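Local coordinates for protein calmodulin binding transcription activator 1 (Homo sapiens, PDB 2CXK) that acts as a transcriptional activator that binds DNA and may interact with calmodulin, represented here by its immunoglobulin-like IPT/TIG domain, at residues E33-Q44 and V69-I80. Residues are numbered along the deposited sequence; the frame is centred on the assembly and turned at random.
Sequences EASNNYSCLFDQ and VTLQVAFNNQII
Glu33 lays its aliphatic CG over one face of the Phe75 ring, 4.0 Å from the centroid, a CH-pi contact made by the methylenes. Asn37 covers the opposite face with CB, while its O accepts a hydrogen bond from Asn76 N; Asn76 and Asn77, both with positive phi, suit the middle of the type I' turn. Tyr38 takes the edge of Phe75 on its own face, T-shaped, centroids 4.8 Å apart and planes at 65°; in Phe75, CG lies trans to N (chi1 -172°), bringing CD1 over the centre of the tyrosine ring. With an alanine in place of Tyr38, the Phe75 edge would probably lose the aromatic face it rests on. Small Ser39 sits beside Ala74 in a hydrogen-bonded antiparallel pair, its OG holding two waters that lead to Asn77. Leu41 and Gln72 exchange backbone bonds likewise. Apolar Phe42 and Leu71 suit the buried face; Leu71 CD1 sits over the Phe42 ring, 3.5 Å from the centroid. Asp43 N closes the ladder on Thr70 O, and its carboxylate OD2 is hydrogen-bonded to His64 NE2. Strand 38-42 runs between strands 67-75 and 45-53 in this immunoglobulin-like fold, with Tyr38, Cys40 and Phe42 packing against strand 56-60 and Leu71 against strand 84-88.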
ATOM      1  N   GLU A  33      -6.247   7.790 -15.513  1.00 42.63           N
ATOM      2  CA  GLU A  33      -5.455   8.166 -16.688  1.00 45.62           C
ATOM      3  C   GLU A  33      -4.497   7.070 -17.139  1.00 45.18           C
ATOM      4  O   GLU A  33      -3.958   6.321 -16.328  1.00 46.11           O
ATOM      5  CB  GLU A  33      -4.664   9.454 -16.416  1.00 48.52           C
ATOM      6  CG  GLU A  33      -5.528  10.684 -16.122  1.00 52.02           C
ATOM      7  CD  GLU A  33      -6.505  11.009 -17.245  1.00 54.27           C
ATOM      8  OE1 GLU A  33      -6.045  11.259 -18.380  1.00 54.01           O
ATOM      9  OE2 GLU A  33      -7.731  11.013 -16.988  1.00 55.25           O
ATOM     10  N   ALA A  34      -4.291   6.975 -18.446  1.00 43.86           N
ATOM     11  CA  ALA A  34      -3.394   5.965 -18.981  1.00 42.92           C
ATOM     12  C   ALA A  34      -1.997   6.543 -19.136  1.00 41.49           C
ATOM     13  O   ALA A  34      -1.005   5.845 -18.948  1.00 42.09           O
ATOM     14  CB  ALA A  34      -3.910   5.456 -20.327  1.00 44.05           C
ATOM     15  N   SER A  35      -1.926   7.828 -19.463  1.00 39.88           N
ATOM     16  CA  SER A  35      -0.645   8.494 -19.656  1.00 39.43           C
ATOM     17  C   SER A  35       0.273   8.353 -18.442  1.00 37.07           C
ATOM     18  O   SER A  35      -0.163   8.477 -17.300  1.00 36.82           O
ATOM     19  CB  SER A  35      -0.861   9.976 -19.972  1.00 40.83           C
ATOM     20  OG  SER A  35       0.358  10.587 -20.348  1.00 42.39           O
ATOM     21  N   ASN A  36       1.548   8.106 -18.718  1.00 34.05           N
ATOM     22  CA  ASN A  36       2.579   7.924 -17.702  1.00 31.71           C
ATOM     23  C   ASN A  36       3.106   9.264 -17.160  1.00 28.74           C
ATOM     24  O   ASN A  36       4.311   9.518 -17.184  1.00 27.33           O
ATOM     25  CB  ASN A  36       3.727   7.128 -18.331  1.00 35.36           C
ATOM     26  CG  ASN A  36       4.830   6.797 -17.347  1.00 38.86           C
ATOM     27  OD1 ASN A  36       5.917   6.376 -17.746  1.00 41.73           O
ATOM     28  ND2 ASN A  36       4.557   6.971 -16.058  1.00 41.65           N
ATOM     29  N   ASN A  37       2.216  10.121 -16.669  1.00 24.42           N
ATOM     30  CA  ASN A  37       2.650  11.420 -16.158  1.00 22.14           C
ATOM     31  C   ASN A  37       2.246  11.696 -14.718  1.00 19.36           C
ATOM     32  O   ASN A  37       2.116  12.853 -14.312  1.00 17.13           O
ATOM     33  CB  ASN A  37       2.129  12.540 -17.058  1.00 22.57           C
ATOM     34  CG  ASN A  37       2.693  12.461 -18.456  1.00 25.77           C
ATOM     35  OD1 ASN A  37       1.949  12.381 -19.430  1.00 27.42           O
ATOM     36  ND2 ASN A  37       4.019  12.480 -18.563  1.00 26.43           N
ATOM     37  N   TYR A  38       2.041  10.630 -13.954  1.00 16.46           N
ATOM     38  CA  TYR A  38       1.681  10.759 -12.548  1.00 14.52           C
ATOM     39  C   TYR A  38       2.945  10.956 -11.723  1.00 13.32           C
ATOM     40  O   TYR A  38       4.014  10.484 -12.090  1.00 13.05           O
ATOM     41  CB  TYR A  38       0.994   9.493 -12.054  1.00 13.27           C
ATOM     42  CG  TYR A  38      -0.444   9.354 -12.468  1.00 14.13           C
ATOM     43  CD1 TYR A  38      -1.439  10.105 -11.844  1.00 14.15           C
ATOM     44  CD2 TYR A  38      -0.818   8.447 -13.461  1.00 14.53           C
ATOM     45  CE1 TYR A  38      -2.771   9.955 -12.190  1.00 15.97           C
ATOM     46  CE2 TYR A  38      -2.152   8.290 -13.816  1.00 16.59           C
ATOM     47  CZ  TYR A  38      -3.120   9.047 -13.174  1.00 16.75           C
ATOM     48  OH  TYR A  38      -4.442   8.885 -13.504  1.00 20.83           O
ATOM     49  N   SER A  39       2.813  11.656 -10.608  1.00 12.75           N
ATOM     50  CA  SER A  39       3.936  11.870  -9.708  1.00 13.54           C
ATOM     51  C   SER A  39       3.365  12.051  -8.315  1.00 13.37           C
ATOM     52  O   SER A  39       2.161  12.272  -8.148  1.00 12.74           O
ATOM     53  CB  SER A  39       4.753  13.110 -10.108  1.00 13.46           C
ATOM     54  OG  SER A  39       3.998  14.303  -9.983  1.00 15.52           O
ATOM     55  N   CYS A  40       4.225  11.929  -7.311  1.00 12.67           N
ATOM     56  CA  CYS A  40       3.807  12.117  -5.932  1.00 13.51           C
ATOM     57  C   CYS A  40       4.740  13.147  -5.337  1.00 12.31           C
ATOM     58  O   CYS A  40       5.947  13.118  -5.576  1.00 13.17           O
ATOM     59  CB  CYS A  40       3.892  10.808  -5.139  1.00 11.12           C
ATOM     60  SG  CYS A  40       2.666   9.582  -5.661  1.00 14.83           S
ATOM     61  N   LEU A  41       4.176  14.064  -4.570  1.00 13.22           N
ATOM     62  CA  LEU A  41       4.976  15.111  -3.957  1.00 13.97           C
ATOM     63  C   LEU A  41       4.980  14.948  -2.451  1.00 12.39           C
ATOM     64  O   LEU A  41       3.921  14.933  -1.821  1.00 11.80           O
ATOM     65  CB  LEU A  41       4.406  16.489  -4.309  1.00 16.21           C
ATOM     66  CG  LEU A  41       4.044  16.762  -5.774  1.00 21.66           C
ATOM     67  CD1 LEU A  41       3.611  18.213  -5.922  1.00 24.43           C
ATOM     68  CD2 LEU A  41       5.225  16.482  -6.669  1.00 21.38           C
ATOM     69  N   PHE A  42       6.174  14.800  -1.886  1.00 13.47           N
ATOM     70  CA  PHE A  42       6.356  14.676  -0.443  1.00 13.07           C
ATOM     71  C   PHE A  42       6.983  16.005  -0.030  1.00 15.66           C
ATOM     72  O   PHE A  42       8.123  16.285  -0.393  1.00 15.28           O
ATOM     73  CB  PHE A  42       7.316  13.532  -0.106  1.00 12.78           C
ATOM     74  CG  PHE A  42       6.789  12.165  -0.454  1.00 10.80           C
ATOM     75  CD1 PHE A  42       6.747  11.732  -1.771  1.00  9.80           C
ATOM     76  CD2 PHE A  42       6.345  11.303   0.551  1.00 12.14           C
ATOM     77  CE1 PHE A  42       6.272  10.452  -2.091  1.00  9.29           C
ATOM     78  CE2 PHE A  42       5.869  10.024   0.242  1.00 10.62           C
ATOM     79  CZ  PHE A  42       5.835   9.603  -1.086  1.00  7.75           C
ATOM     80  N   ASP A  43       6.243  16.818   0.721  1.00 17.40           N
ATOM     81  CA  ASP A  43       6.730  18.130   1.136  1.00 18.80           C
ATOM     82  C   ASP A  43       7.243  18.853  -0.109  1.00 19.61           C
ATOM     83  O   ASP A  43       8.328  19.433  -0.109  1.00 17.96           O
ATOM     84  CB  ASP A  43       7.857  17.997   2.175  1.00 19.59           C
ATOM     85  CG  ASP A  43       8.215  19.337   2.825  1.00 22.83           C
ATOM     86  OD1 ASP A  43       7.312  20.190   2.942  1.00 24.83           O
ATOM     87  OD2 ASP A  43       9.383  19.536   3.231  1.00 22.28           O
ATOM     88  N   GLN A  44       6.456  18.790  -1.178  1.00 20.86           N
ATOM     89  CA  GLN A  44       6.804  19.419  -2.447  1.00 23.26           C
ATOM     90  C   GLN A  44       7.960  18.771  -3.212  1.00 22.65           C
ATOM     91  O   GLN A  44       8.312  19.228  -4.301  1.00 22.03           O
ATOM     92  CB  GLN A  44       7.091  20.913  -2.237  1.00 26.35           C
ATOM     93  CG  GLN A  44       5.916  21.657  -1.618  1.00 29.82           C
ATOM     94  CD  GLN A  44       4.618  21.422  -2.375  1.00 33.14           C
ATOM     95  OE1 GLN A  44       3.545  21.307  -1.777  1.00 34.55           O
ATOM     96  NE2 GLN A  44       4.708  21.357  -3.701  1.00 34.26           N
ATOM     97  N   VAL A  69       5.083  15.490   6.861  1.00 18.94           N
ATOM     98  CA  VAL A  69       5.068  16.226   5.604  1.00 16.09           C
ATOM     99  C   VAL A  69       3.790  15.942   4.841  1.00 15.88           C
ATOM    100  O   VAL A  69       3.063  15.005   5.152  1.00 16.32           O
ATOM    101  CB  VAL A  69       6.263  15.840   4.698  1.00 18.18           C
ATOM    102  CG1 VAL A  69       7.572  16.111   5.415  1.00 18.30           C
ATOM    103  CG2 VAL A  69       6.170  14.368   4.305  1.00 17.23           C
ATOM    104  N   THR A  70       3.524  16.761   3.834  1.00 14.00           N
ATOM    105  CA  THR A  70       2.352  16.583   2.990  1.00 13.83           C
ATOM    106  C   THR A  70       2.685  15.571   1.903  1.00 13.44           C
ATOM    107  O   THR A  70       3.818  15.522   1.423  1.00 13.76           O
ATOM    108  CB  THR A  70       1.977  17.890   2.281  1.00 16.53           C
ATOM    109  OG1 THR A  70       3.148  18.420   1.647  1.00 16.98           O
ATOM    110  CG2 THR A  70       1.423  18.906   3.261  1.00 15.64           C
ATOM    111  N   LEU A  71       1.699  14.755   1.533  1.00 12.13           N
ATOM    112  CA  LEU A  71       1.857  13.781   0.460  1.00 11.46           C
ATOM    113  C   LEU A  71       0.701  14.076  -0.488  1.00 12.94           C
ATOM    114  O   LEU A  71      -0.464  14.031  -0.087  1.00 11.94           O
ATOM    115  CB  LEU A  71       1.765  12.342   0.993  1.00  7.97           C
ATOM    116  CG  LEU A  71       1.714  11.240  -0.078  1.00 11.28           C
ATOM    117  CD1 LEU A  71       2.868  11.410  -1.075  1.00  8.31           C
ATOM    118  CD2 LEU A  71       1.785   9.870   0.601  1.00 12.26           C
ATOM    119  N   GLN A  72       1.022  14.408  -1.736  1.00 14.73           N
ATOM    120  CA  GLN A  72      -0.003  14.726  -2.731  1.00 14.11           C
ATOM    121  C   GLN A  72       0.248  13.986  -4.040  1.00 14.46           C
ATOM    122  O   GLN A  72       1.386  13.634  -4.353  1.00 14.56           O
ATOM    123  CB  GLN A  72       0.004  16.230  -3.026  1.00 15.64           C
ATOM    124  CG  GLN A  72      -0.144  17.133  -1.811  1.00 16.37           C
ATOM    125  CD  GLN A  72       0.160  18.581  -2.150  1.00 18.63           C
ATOM    126  OE1 GLN A  72      -0.742  19.374  -2.433  1.00 21.20           O
ATOM    127  NE2 GLN A  72       1.439  18.929  -2.138  1.00 16.90           N
ATOM    128  N   VAL A  73      -0.818  13.749  -4.798  1.00 11.83           N
ATOM    129  CA  VAL A  73      -0.710  13.092  -6.098  1.00 11.27           C
ATOM    130  C   VAL A  73      -0.888  14.169  -7.175  1.00 13.16           C
ATOM    131  O   VAL A  73      -1.766  15.022  -7.061  1.00 13.89           O
ATOM    132  CB  VAL A  73      -1.806  12.024  -6.291  1.00  9.75           C
ATOM    133  CG1 VAL A  73      -1.736  11.452  -7.692  1.00  9.51           C
ATOM    134  CG2 VAL A  73      -1.636  10.923  -5.269  1.00 11.14           C
ATOM    135  N   ALA A  74      -0.045  14.133  -8.201  1.00 10.79           N
ATOM    136  CA  ALA A  74      -0.118  15.102  -9.291  1.00 13.90           C
ATOM    137  C   ALA A  74      -0.100  14.391 -10.640  1.00 15.38           C
ATOM    138  O   ALA A  74       0.368  13.258 -10.751  1.00 15.31           O
ATOM    139  CB  ALA A  74       1.055  16.065  -9.209  1.00 13.01           C
ATOM    140  N   PHE A  75      -0.620  15.066 -11.661  1.00 15.56           N
ATOM    141  CA  PHE A  75      -0.639  14.542 -13.026  1.00 16.80           C
ATOM    142  C   PHE A  75      -0.142  15.720 -13.858  1.00 17.58           C
ATOM    143  O   PHE A  75      -0.721  16.806 -13.792  1.00 16.73           O
ATOM    144  CB  PHE A  75      -2.051  14.160 -13.464  1.00 17.22           C
ATOM    145  CG  PHE A  75      -2.096  13.447 -14.786  1.00 19.15           C
ATOM    146  CD1 PHE A  75      -1.697  12.117 -14.887  1.00 18.09           C
ATOM    147  CD2 PHE A  75      -2.502  14.114 -15.941  1.00 19.36           C
ATOM    148  CE1 PHE A  75      -1.700  11.458 -16.118  1.00 19.78           C
ATOM    149  CE2 PHE A  75      -2.507  13.466 -17.179  1.00 19.11           C
ATOM    150  CZ  PHE A  75      -2.107  12.138 -17.269  1.00 18.62           C
ATOM    151  N   ASN A  76       0.924  15.503 -14.624  1.00 16.83           N
ATOM    152  CA  ASN A  76       1.533  16.571 -15.422  1.00 18.16           C
ATOM    153  C   ASN A  76       1.919  17.712 -14.480  1.00 17.32           C
ATOM    154  O   ASN A  76       1.823  18.889 -14.818  1.00 16.95           O
ATOM    155  CB  ASN A  76       0.566  17.061 -16.504  1.00 19.18           C
ATOM    156  CG  ASN A  76       0.507  16.125 -17.695  1.00 19.81           C
ATOM    157  OD1 ASN A  76      -0.519  16.023 -18.367  1.00 24.19           O
ATOM    158  ND2 ASN A  76       1.612  15.447 -17.975  1.00 18.49           N
ATOM    159  N   ASN A  77       2.375  17.317 -13.291  1.00 16.19           N
ATOM    160  CA  ASN A  77       2.812  18.206 -12.208  1.00 16.70           C
ATOM    161  C   ASN A  77       1.709  19.067 -11.623  1.00 17.98           C
ATOM    162  O   ASN A  77       1.979  19.989 -10.857  1.00 17.56           O
ATOM    163  CB  ASN A  77       3.978  19.114 -12.629  1.00 14.71           C
ATOM    164  CG  ASN A  77       4.688  19.747 -11.426  1.00 18.69           C
ATOM    165  OD1 ASN A  77       4.958  20.953 -11.401  1.00 19.47           O
ATOM    166  ND2 ASN A  77       4.994  18.928 -10.426  1.00 14.39           N
ATOM    167  N   GLN A  78       0.467  18.774 -11.989  1.00 18.21           N
ATOM    168  CA  GLN A  78      -0.662  19.514 -11.440  1.00 19.84           C
ATOM    169  C   GLN A  78      -1.244  18.688 -10.288  1.00 18.77           C
ATOM    170  O   GLN A  78      -1.601  17.526 -10.476  1.00 16.45           O
ATOM    171  CB  GLN A  78      -1.738  19.716 -12.506  1.00 23.76           C
ATOM    172  CG  GLN A  78      -2.989  20.431 -11.996  1.00 31.48           C
ATOM    173  CD  GLN A  78      -4.163  20.353 -12.968  1.00 36.19           C
ATOM    174  OE1 GLN A  78      -5.266  20.815 -12.663  1.00 39.55           O
ATOM    175  NE2 GLN A  78      -3.929  19.768 -14.142  1.00 38.13           N
ATOM    176  N   ILE A  79      -1.335  19.274  -9.099  1.00 19.43           N
ATOM    177  CA  ILE A  79      -1.894  18.551  -7.954  1.00 18.77           C
ATOM    178  C   ILE A  79      -3.338  18.153  -8.253  1.00 19.82           C
ATOM    179  O   ILE A  79      -4.162  19.002  -8.606  1.00 20.23           O
ATOM    180  CB  ILE A  79      -1.897  19.416  -6.684  1.00 18.01           C
ATOM    181  CG1 ILE A  79      -0.471  19.826  -6.328  1.00 19.62           C
ATOM    182  CG2 ILE A  79      -2.547  18.641  -5.530  1.00 18.42           C
ATOM    183  CD1 ILE A  79       0.466  18.665  -6.165  1.00 21.17           C
ATOM    184  N   ILE A  80      -3.649  16.867  -8.105  1.00 20.02           N
ATOM    185  CA  ILE A  80      -4.998  16.376  -8.373  1.00 18.81           C
ATOM    186  C   ILE A  80      -5.635  15.641  -7.195  1.00 20.19           C
ATOM    187  O   ILE A  80      -6.626  14.924  -7.372  1.00 21.29           O
ATOM    188  CB  ILE A  80      -5.027  15.407  -9.569  1.00 20.03           C
ATOM    189  CG1 ILE A  80      -4.097  14.222  -9.300  1.00 17.41           C
ATOM    190  CG2 ILE A  80      -4.634  16.138 -10.840  1.00 16.56           C
ATOM    191  CD1 ILE A  80      -4.317  13.058 -10.238  1.00 21.22           C
TER
HETATM  192  O   HOH W   1       3.016  14.688 -12.501  1.00 14.65           O
HETATM  193  O   HOH W   2       5.794  16.313 -10.259  1.00 21.11           O
HETATM  194  O   HOH W   3       3.564  17.517  -0.890  1.00 12.87           O
HETATM  195  O   HOH W   4       5.157  19.244   4.384  1.00 18.65           O
HETATM  196  O   HOH W   5       3.582  20.976   1.073  1.00 27.07           O